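Local coordinates for periplasmic binding protein/LacI transcriptional regulator (Clostridium phytofermentans, PDB 3BRS) that probably binds a sugar between two alpha/beta domains and hands it to a membrane transporter, as periplasmic binding proteins of the LacI-related family do, at residues Ile118-Val123 with Lys219-Asp224; Gly135-Val140 with Ser192-Leu197; Asp179-Leu184 with Thr203-Ala208. All coordinates share one frame; numbering follows the deposited sequence.

Contact 1: Ile118-Val123 with Lys219-Asp224; sequences IRIGAV and KLVCID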
loop_
_atom_site.group_PDB
_atom_site.type_symbol
_atom_site.label_atom_id
_atom_site.label_comp_id
_atom_site.label_asym_id
_atom_site.label_seq_id
_atom_site.Cartn_x
_atom_site.Cartn_y
_atom_site.Cartn_z
ATOM N N ILE A 118 8.574 -2.724 -10.170
ATOM C CA ILE A 118 9.714 -3.074 -11.022
ATOM C C ILE A 118 10.431 -4.338 -10.567
ATOM O O ILE A 118 10.843 -5.164 -11.446
ATOM C CB ILE A 118 10.796 -1.885 -11.099
ATOM C CG1 ILE A 118 10.185 -0.632 -11.748
ATOM C CG2 ILE A 118 12.033 -2.328 -11.888
ATOM C CD1 ILE A 118 11.179 0.493 -11.983
ATOM N N ARG A 119 10.682 -4.538 -9.266
ATOM C CA ARG A 119 11.488 -5.757 -8.942
ATOM C C ARG A 119 10.594 -6.982 -9.105
ATOM O O ARG A 119 10.992 -8.005 -9.651
ATOM C CB ARG A 119 12.050 -5.761 -7.529
ATOM C CG ARG A 119 13.145 -4.735 -7.272
ATOM C CD ARG A 119 13.035 -4.192 -5.879
ATOM N NE ARG A 119 13.929 -4.679 -4.796
ATOM C CZ ARG A 119 14.862 -5.655 -4.851
ATOM N NH1 ARG A 119 15.114 -6.354 -5.971
ATOM N NH2 ARG A 119 15.539 -5.984 -3.746
ATOM N N ILE A 120 9.344 -6.867 -8.725
ATOM C CA ILE A 120 8.421 -8.004 -8.953
ATOM C C ILE A 120 8.163 -8.188 -10.517
ATOM O O ILE A 120 8.043 -9.343 -11.002
ATOM C CB ILE A 120 7.221 -7.869 -7.896
ATOM C CG1 ILE A 120 7.229 -8.914 -6.765
ATOM C CG2 ILE A 120 5.932 -7.238 -8.437
ATOM C CD1 ILE A 120 7.271 -10.354 -7.136
ATOM N N GLY A 121 8.163 -7.081 -11.309
ATOM C CA GLY A 121 8.065 -7.218 -12.774
ATOM C C GLY A 121 9.191 -8.059 -13.319
ATOM O O GLY A 121 9.005 -8.897 -14.214
ATOM N N ALA A 122 10.391 -7.828 -12.790
ATOM C CA ALA A 122 11.592 -8.518 -13.303
ATOM C C ALA A 122 11.589 -9.965 -12.923
ATOM O O ALA A 122 11.995 -10.800 -13.717
ATOM C CB ALA A 122 12.893 -7.849 -12.914
ATOM N N VAL A 123 11.123 -10.305 -11.731
ATOM C CA VAL A 123 10.934 -11.737 -11.388
ATOM C C VAL A 123 9.944 -12.401 -12.398
ATOM O O VAL A 123 10.195 -13.489 -12.890
ATOM C CB VAL A 123 10.402 -11.873 -9.899
ATOM C CG1 VAL A 123 9.874 -13.296 -9.623
ATOM C CG2 VAL A 123 11.493 -11.479 -8.872
ATOM N N LYS A 219 1.836 -20.054 -10.857
ATOM C CA LYS A 219 2.629 -19.397 -9.828
ATOM C C LYS A 219 2.180 -17.943 -9.532
ATOM O O LYS A 219 1.644 -17.235 -10.388
ATOM C CB LYS A 219 4.078 -19.410 -10.251
ATOM C CG LYS A 219 4.739 -20.827 -10.159
ATOM C CD LYS A 219 6.055 -20.738 -10.950
ATOM C CE LYS A 219 6.755 -22.058 -11.182
ATOM N NZ LYS A 219 7.345 -22.044 -12.565
ATOM N N LEU A 220 2.456 -17.553 -8.293
ATOM C CA LEU A 220 1.986 -16.362 -7.678
ATOM C C LEU A 220 3.176 -15.623 -7.103
ATOM O O LEU A 220 4.094 -16.176 -6.448
ATOM C CB LEU A 220 0.937 -16.698 -6.608
ATOM C CG LEU A 220 0.359 -15.603 -5.692
ATOM C CD1 LEU A 220 -0.395 -14.468 -6.463
ATOM C CD2 LEU A 220 -0.570 -16.198 -4.654
ATOM N N VAL A 221 3.199 -14.347 -7.429
ATOM C CA VAL A 221 4.180 -13.422 -6.897
ATOM C C VAL A 221 3.371 -12.218 -6.416
ATOM O O VAL A 221 2.229 -11.978 -6.897
ATOM C CB VAL A 221 5.196 -12.970 -8.017
ATOM C CG1 VAL A 221 6.034 -14.150 -8.484
ATOM C CG2 VAL A 221 4.495 -12.411 -9.198
ATOM N N CYS A 222 3.920 -11.478 -5.449
ATOM C CA CYS A 222 3.169 -10.315 -4.889
ATOM C C CYS A 222 4.086 -9.326 -4.228
ATOM O O CYS A 222 5.224 -9.648 -3.821
ATOM C CB CYS A 222 2.120 -10.750 -3.832
ATOM S SG CYS A 222 2.953 -11.743 -2.482
ATOM N N ILE A 223 3.539 -8.138 -4.080
ATOM C CA ILE A 223 3.960 -7.138 -3.101
ATOM C C ILE A 223 3.082 -7.322 -1.838
ATOM O O ILE A 223 1.845 -7.357 -1.921
ATOM C CB ILE A 223 3.835 -5.702 -3.626
ATOM C CG1 ILE A 223 4.666 -5.547 -4.918
ATOM C CG2 ILE A 223 4.265 -4.706 -2.550
ATOM C CD1 ILE A 223 4.295 -4.263 -5.784
ATOM N N ASP A 224 3.752 -7.462 -0.676
ATOM C CA ASP A 224 3.092 -7.895 0.531
ATOM C C ASP A 224 3.406 -7.034 1.731
ATOM O O ASP A 224 4.412 -6.281 1.780
ATOM C CB ASP A 224 3.435 -9.371 0.780
ATOM C CG ASP A 224 2.714 -9.960 1.986
ATOM O OD1 ASP A 224 1.473 -9.734 2.109
ATOM O OD2 ASP A 224 3.396 -10.667 2.792
#
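Carbon-to-carbon packing carries this contact, and I120 does most of it. Its chi1 of -109° lies away from the usual staggered positions, and the chain bends again at chi2 (-54°), so that CD1 reaches down onto the strand. There I120 CD1 presses on V221 CB at 3.5 Å, tighter than ordinary van der Waals contact, with V221 CG2 close by; the two side chains run alongside one another, pointing opposite ways. The other branch, I120 CG2, meets I223 CG1 at a slant, 4.1 Å away. One turn along the helix, V123 CG1, anti to its backbone N, touches V221 CG1, which lies beside the strand's own N, at 4.1 Å.

Segment 118-123, part of helix 113-127, thus runs nearly antiparallel (171°) to strand 219-224 on one face of the mixed sheet of the C-terminal lobe, as helices do in the Rossmann-like lobes of periplasmic binding proteins. I120 and V123 also reach the neighbouring strand 240-243, at V242 and A240.

Contact with the backbone is of another kind: I120 CG1 lies 3.6 Å from C222 O, an aliphatic carbon against a carbonyl, with no hydrogen bond between the segments. C222 itself points away from the helix, and its side chain touches A202 of helix 199-211.

Contact 2: Gly135-Val140 with Ser192-Leu197; sequences GVISFV and SVMVGL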
loop_
_atom_site.group_PDB
_atom_site.type_symbol
_atom_site.label_atom_id
_atom_site.label_comp_id
_atom_site.label_asym_id
_atom_site.label_seq_id
_atom_site.Cartn_x
_atom_site.Cartn_y
_atom_site.Cartn_z
ATOM N N GLY A 135 -1.669 -12.770 -15.090
ATOM C CA GLY A 135 -2.868 -12.040 -14.650
ATOM C C GLY A 135 -2.515 -11.198 -13.458
ATOM O O GLY A 135 -1.723 -11.612 -12.585
ATOM N N VAL A 136 -3.119 -10.016 -13.387
ATOM C CA VAL A 136 -2.896 -9.155 -12.218
ATOM C C VAL A 136 -4.135 -8.852 -11.376
ATOM O O VAL A 136 -5.204 -8.435 -11.874
ATOM C CB VAL A 136 -2.335 -7.797 -12.632
ATOM C CG1 VAL A 136 -1.866 -6.927 -11.462
ATOM C CG2 VAL A 136 -1.207 -7.971 -13.637
ATOM N N ILE A 137 -3.978 -9.033 -10.080
ATOM C CA ILE A 137 -4.971 -8.550 -9.117
ATOM C C ILE A 137 -4.366 -7.339 -8.389
ATOM O O ILE A 137 -3.351 -7.438 -7.547
ATOM C CB ILE A 137 -5.414 -9.594 -8.068
ATOM C CG1 ILE A 137 -5.903 -10.899 -8.686
ATOM C CG2 ILE A 137 -6.583 -8.955 -7.179
ATOM C CD1 ILE A 137 -7.010 -10.671 -9.848
ATOM N N SER A 138 -4.986 -6.204 -8.711
ATOM C CA SER A 138 -4.738 -4.948 -8.025
ATOM C C SER A 138 -5.800 -4.699 -6.967
ATOM O O SER A 138 -6.732 -5.505 -6.756
ATOM C CB SER A 138 -4.624 -3.785 -8.983
ATOM O OG SER A 138 -3.966 -2.722 -8.300
ATOM N N PHE A 139 -5.611 -3.597 -6.265
ATOM C CA PHE A 139 -6.442 -3.211 -5.180
ATOM C C PHE A 139 -7.257 -1.930 -5.549
ATOM O O PHE A 139 -8.262 -2.011 -6.300
ATOM C CB PHE A 139 -5.655 -3.111 -3.865
ATOM C CG PHE A 139 -4.362 -2.286 -3.881
ATOM C CD1 PHE A 139 -3.206 -2.766 -4.544
ATOM C CD2 PHE A 139 -4.229 -1.173 -3.065
ATOM C CE1 PHE A 139 -1.944 -2.052 -4.530
ATOM C CE2 PHE A 139 -2.997 -0.445 -2.984
ATOM C CZ PHE A 139 -1.804 -0.904 -3.710
ATOM N N VAL A 140 -6.806 -0.739 -5.131
ATOM C CA VAL A 140 -7.710 0.465 -5.278
ATOM C C VAL A 140 -7.089 1.264 -6.331
ATOM O O VAL A 140 -6.063 1.847 -6.094
ATOM C CB VAL A 140 -7.906 1.357 -3.989
ATOM C CG1 VAL A 140 -8.843 2.643 -4.327
ATOM C CG2 VAL A 140 -8.597 0.562 -2.969
ATOM N N SER A 192 0.036 -18.354 -16.435
ATOM C CA SER A 192 0.881 -19.254 -15.702
ATOM C C SER A 192 1.490 -18.509 -14.500
ATOM O O SER A 192 2.246 -19.111 -13.722
ATOM C CB SER A 192 2.041 -19.640 -16.611
ATOM O OG SER A 192 2.759 -18.446 -16.950
ATOM N N VAL A 193 1.222 -17.197 -14.396
ATOM C CA VAL A 193 1.712 -16.348 -13.295
ATOM C C VAL A 193 0.605 -15.376 -12.957
ATOM O O VAL A 193 0.152 -14.620 -13.820
ATOM C CB VAL A 193 2.998 -15.486 -13.629
ATOM C CG1 VAL A 193 3.549 -14.891 -12.351
ATOM C CG2 VAL A 193 4.160 -16.289 -14.213
ATOM N N MET A 194 0.164 -15.427 -11.709
ATOM C CA MET A 194 -0.634 -14.385 -11.118
ATOM C C MET A 194 0.156 -13.358 -10.269
ATOM O O MET A 194 1.087 -13.695 -9.478
ATOM C CB MET A 194 -1.794 -15.014 -10.308
ATOM C CG MET A 194 -2.793 -15.712 -11.229
ATOM S SD MET A 194 -4.046 -14.577 -12.069
ATOM C CE MET A 194 -4.447 -13.363 -10.879
ATOM N N VAL A 195 -0.191 -12.075 -10.442
ATOM C CA VAL A 195 0.458 -11.025 -9.584
ATOM C C VAL A 195 -0.542 -10.379 -8.644
ATOM O O VAL A 195 -1.573 -9.861 -9.085
ATOM C CB VAL A 195 1.117 -9.957 -10.470
ATOM C CG1 VAL A 195 1.930 -8.993 -9.645
ATOM C CG2 VAL A 195 1.996 -10.633 -11.500
ATOM N N GLY A 196 -0.290 -10.395 -7.347
ATOM C CA GLY A 196 -1.157 -9.635 -6.386
ATOM C C GLY A 196 -0.357 -8.442 -5.910
ATOM O O GLY A 196 0.764 -8.588 -5.394
ATOM N N LEU A 197 -0.930 -7.229 -6.016
ATOM C CA LEU A 197 -0.155 -5.970 -5.751
ATOM C C LEU A 197 -0.212 -5.474 -4.249
ATOM O O LEU A 197 0.428 -4.505 -3.804
ATOM C CB LEU A 197 -0.583 -4.867 -6.771
ATOM C CG LEU A 197 -0.014 -5.129 -8.207
ATOM C CD1 LEU A 197 -0.385 -3.842 -9.066
ATOM C CD2 LEU A 197 1.508 -5.460 -8.081
#
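Four backbone hydrogen bonds join the two parallel segments, the last from L197 just beyond its strand. G135 N gives to V193 O in the carbonyl plane, and V195 N returns the bond to G135 O at 2.7 Å. Next, I137 N reaches V195 O at 2.7 Å, the donor almost on the C=O axis. The bond from L197 N to I137 O, at 2.9 Å, is the most bent at hydrogen (151°). G135 O and I137 O also receive CA-H contacts from M194 and G196.

Side chains pack on both faces. On the I137 face, M194 folds back at chi2 (-81°) and chi3 (-37°), bringing its SD close over the bare CA of G135 and setting M194 CE 3.6 Å from I137 CG1. On the V136 face, V136 CG1 meets L197 CG at a slant, 4.2 Å away. Beyond the strand end, F139 stands at about a right angle to L197, whose CB lies in plane at the ring edge, 3.8 Å from F139 CE1.

Farther out, R149 of helix 144-157 bonds L197 O and touches F139, while L184 of helix 174-187 packs on I137 and M194. Strand 164-169 pairs with the other edge of strand 133-138. Adjacent parallel strands between helical layers are the core of the alpha/beta/alpha sandwich in a periplasmic binding protein lobe.

Contact 3: Asp179-Leu184 with Thr203-Ala208; sequences DGTVEL and TGAARA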
loop_
_atom_site.group_PDB
_atom_site.type_symbol
_atom_site.label_atom_id
_atom_site.label_comp_id
_atom_site.label_asym_id
_atom_site.label_seq_id
_atom_site.Cartn_x
_atom_site.Cartn_y
_atom_site.Cartn_z
ATOM N N ASP A 179 -12.740 -13.934 -6.220
ATOM C CA ASP A 179 -13.608 -13.866 -7.430
ATOM C C ASP A 179 -12.899 -13.473 -8.694
ATOM O O ASP A 179 -13.056 -14.114 -9.692
ATOM C CB ASP A 179 -14.670 -12.835 -7.241
ATOM C CG ASP A 179 -15.680 -13.255 -6.254
ATOM O OD1 ASP A 179 -15.510 -14.322 -5.603
ATOM O OD2 ASP A 179 -16.668 -12.503 -6.163
ATOM N N GLY A 180 -12.130 -12.392 -8.660
ATOM C CA GLY A 180 -11.456 -11.865 -9.901
ATOM C C GLY A 180 -10.377 -12.813 -10.341
ATOM O O GLY A 180 -10.108 -12.951 -11.523
ATOM N N THR A 181 -9.764 -13.503 -9.393
ATOM C CA THR A 181 -8.795 -14.558 -9.718
ATOM C C THR A 181 -9.453 -15.761 -10.401
ATOM O O THR A 181 -8.968 -16.322 -11.426
ATOM C CB THR A 181 -8.114 -15.037 -8.416
ATOM O OG1 THR A 181 -7.332 -13.931 -7.899
ATOM C CG2 THR A 181 -7.115 -16.063 -8.744
ATOM N N VAL A 182 -10.593 -16.164 -9.835
ATOM C CA VAL A 182 -11.351 -17.220 -10.458
ATOM C C VAL A 182 -11.747 -16.774 -11.850
ATOM O O VAL A 182 -11.609 -17.536 -12.784
ATOM C CB VAL A 182 -12.597 -17.591 -9.602
ATOM C CG1 VAL A 182 -13.575 -18.473 -10.439
ATOM C CG2 VAL A 182 -12.119 -18.379 -8.304
ATOM N N GLU A 183 -12.240 -15.542 -12.003
ATOM C CA GLU A 183 -12.694 -15.081 -13.343
ATOM C C GLU A 183 -11.552 -15.060 -14.357
ATOM O O GLU A 183 -11.667 -15.595 -15.465
ATOM C CB GLU A 183 -13.372 -13.707 -13.247
ATOM C CG GLU A 183 -13.684 -13.061 -14.610
ATOM C CD GLU A 183 -14.440 -11.726 -14.486
ATOM O OE1 GLU A 183 -14.081 -10.907 -13.590
ATOM O OE2 GLU A 183 -15.403 -11.514 -15.272
ATOM N N LEU A 184 -10.421 -14.494 -13.978
ATOM C CA LEU A 184 -9.284 -14.467 -14.892
ATOM C C LEU A 184 -8.779 -15.845 -15.257
ATOM O O LEU A 184 -8.531 -16.088 -16.436
ATOM C CB LEU A 184 -8.087 -13.676 -14.313
ATOM C CG LEU A 184 -7.900 -12.156 -14.451
ATOM C CD1 LEU A 184 -9.188 -11.381 -14.266
ATOM C CD2 LEU A 184 -6.834 -11.720 -13.454
ATOM N N THR A 203 -3.499 -12.632 -1.078
ATOM C CA THR A 203 -4.181 -13.644 -0.326
ATOM C C THR A 203 -5.406 -14.198 -1.059
ATOM O O THR A 203 -5.592 -15.360 -1.040
ATOM C CB THR A 203 -4.709 -13.079 0.970
ATOM O OG1 THR A 203 -3.646 -12.434 1.669
ATOM C CG2 THR A 203 -5.275 -14.199 1.847
ATOM N N GLY A 204 -6.269 -13.369 -1.655
ATOM C CA GLY A 204 -7.398 -13.893 -2.338
ATOM C C GLY A 204 -7.026 -14.714 -3.535
ATOM O O GLY A 204 -7.655 -15.756 -3.738
ATOM N N ALA A 205 -5.986 -14.272 -4.297
ATOM C CA ALA A 205 -5.423 -15.085 -5.422
ATOM C C ALA A 205 -4.871 -16.402 -4.968
ATOM O O ALA A 205 -5.050 -17.383 -5.678
ATOM C CB ALA A 205 -4.288 -14.316 -6.130
ATOM N N ALA A 206 -4.163 -16.438 -3.818
ATOM C CA ALA A 206 -3.562 -17.750 -3.435
ATOM C C ALA A 206 -4.683 -18.695 -3.053
ATOM O O ALA A 206 -4.610 -19.837 -3.386
ATOM C CB ALA A 206 -2.653 -17.565 -2.262
ATOM N N ARG A 207 -5.729 -18.240 -2.344
ATOM C CA ARG A 207 -6.847 -19.175 -2.038
ATOM C C ARG A 207 -7.547 -19.764 -3.264
ATOM O O ARG A 207 -7.802 -20.978 -3.348
ATOM C CB ARG A 207 -7.906 -18.511 -1.185
ATOM C CG ARG A 207 -7.295 -17.992 0.033
ATOM C CD ARG A 207 -8.286 -17.963 1.108
ATOM N NE ARG A 207 -8.992 -16.704 1.178
ATOM C CZ ARG A 207 -8.847 -15.832 2.172
ATOM N NH1 ARG A 207 -9.567 -14.729 2.179
ATOM N NH2 ARG A 207 -8.002 -16.073 3.165
ATOM N N ALA A 208 -7.873 -18.875 -4.189
ATOM C CA ALA A 208 -8.555 -19.206 -5.408
ATOM C C ALA A 208 -7.716 -20.189 -6.199
ATOM O O ALA A 208 -8.217 -21.235 -6.617
ATOM C CB ALA A 208 -8.832 -17.928 -6.226
#
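T181 points toward segment 203-208 of helix 199-211 and carries most of the meeting. Its two branches divide the work: OG1, anti to the carbonyl carbon (chi1 -66°), comes down on A205, 3.3 Å from A205 CA and about as close to A205 CB, whereas CG2, anti to the backbone N, lies 3.6 Å from A208 CB. The A208 methyl points back toward the first helix, so it comes in against the flank of T181's CB and CG2; the A205 methyl leaves its helix obliquely and passes beside the hydroxyl.

No hydrogen bond crosses between the helices. T181 OG1 instead bonds A177 O one turn earlier in its own helix, so the buried hydroxyl is satisfied and can sit against carbon. At the more open margin, V182 CG2, beside its backbone N, rests 3.9 Å from A208 CB, so that V182 and T181 both bear on this one methyl.

With small residues on the second helix, T181 and A205 bring their CA atoms to 5.5 Å, while the axes of the two short segments pass 8.4 Å apart and cross at -52°. On the sheet side, T181 touches I137 and A205 touches L220. Such neighbouring helices, joined through the intervening strand 191-196, form one of the two helical layers flanking the sheet in the alpha/beta/alpha lobe.

Overall arrangement
All three contacts belong to the same lobe and are largely buried, with contact 2 in the middle of its sheet and the others involving the flanking helices. Contacts 1 and 2 share that sheet, because strands 219-224 and 191-196 are neighbours joined by probable backbone hydrogen bonds. Contact 3 lies on the side of the sheet away from the helix of contact 1, touching contact 2 through T181 and L184 on I137, and contact 1 through A205 and A206 on L220. Chemistry follows position: regular backbone hydrogen bonding within the sheet, branched aliphatic packing between helix and sheet, and small residues between helices.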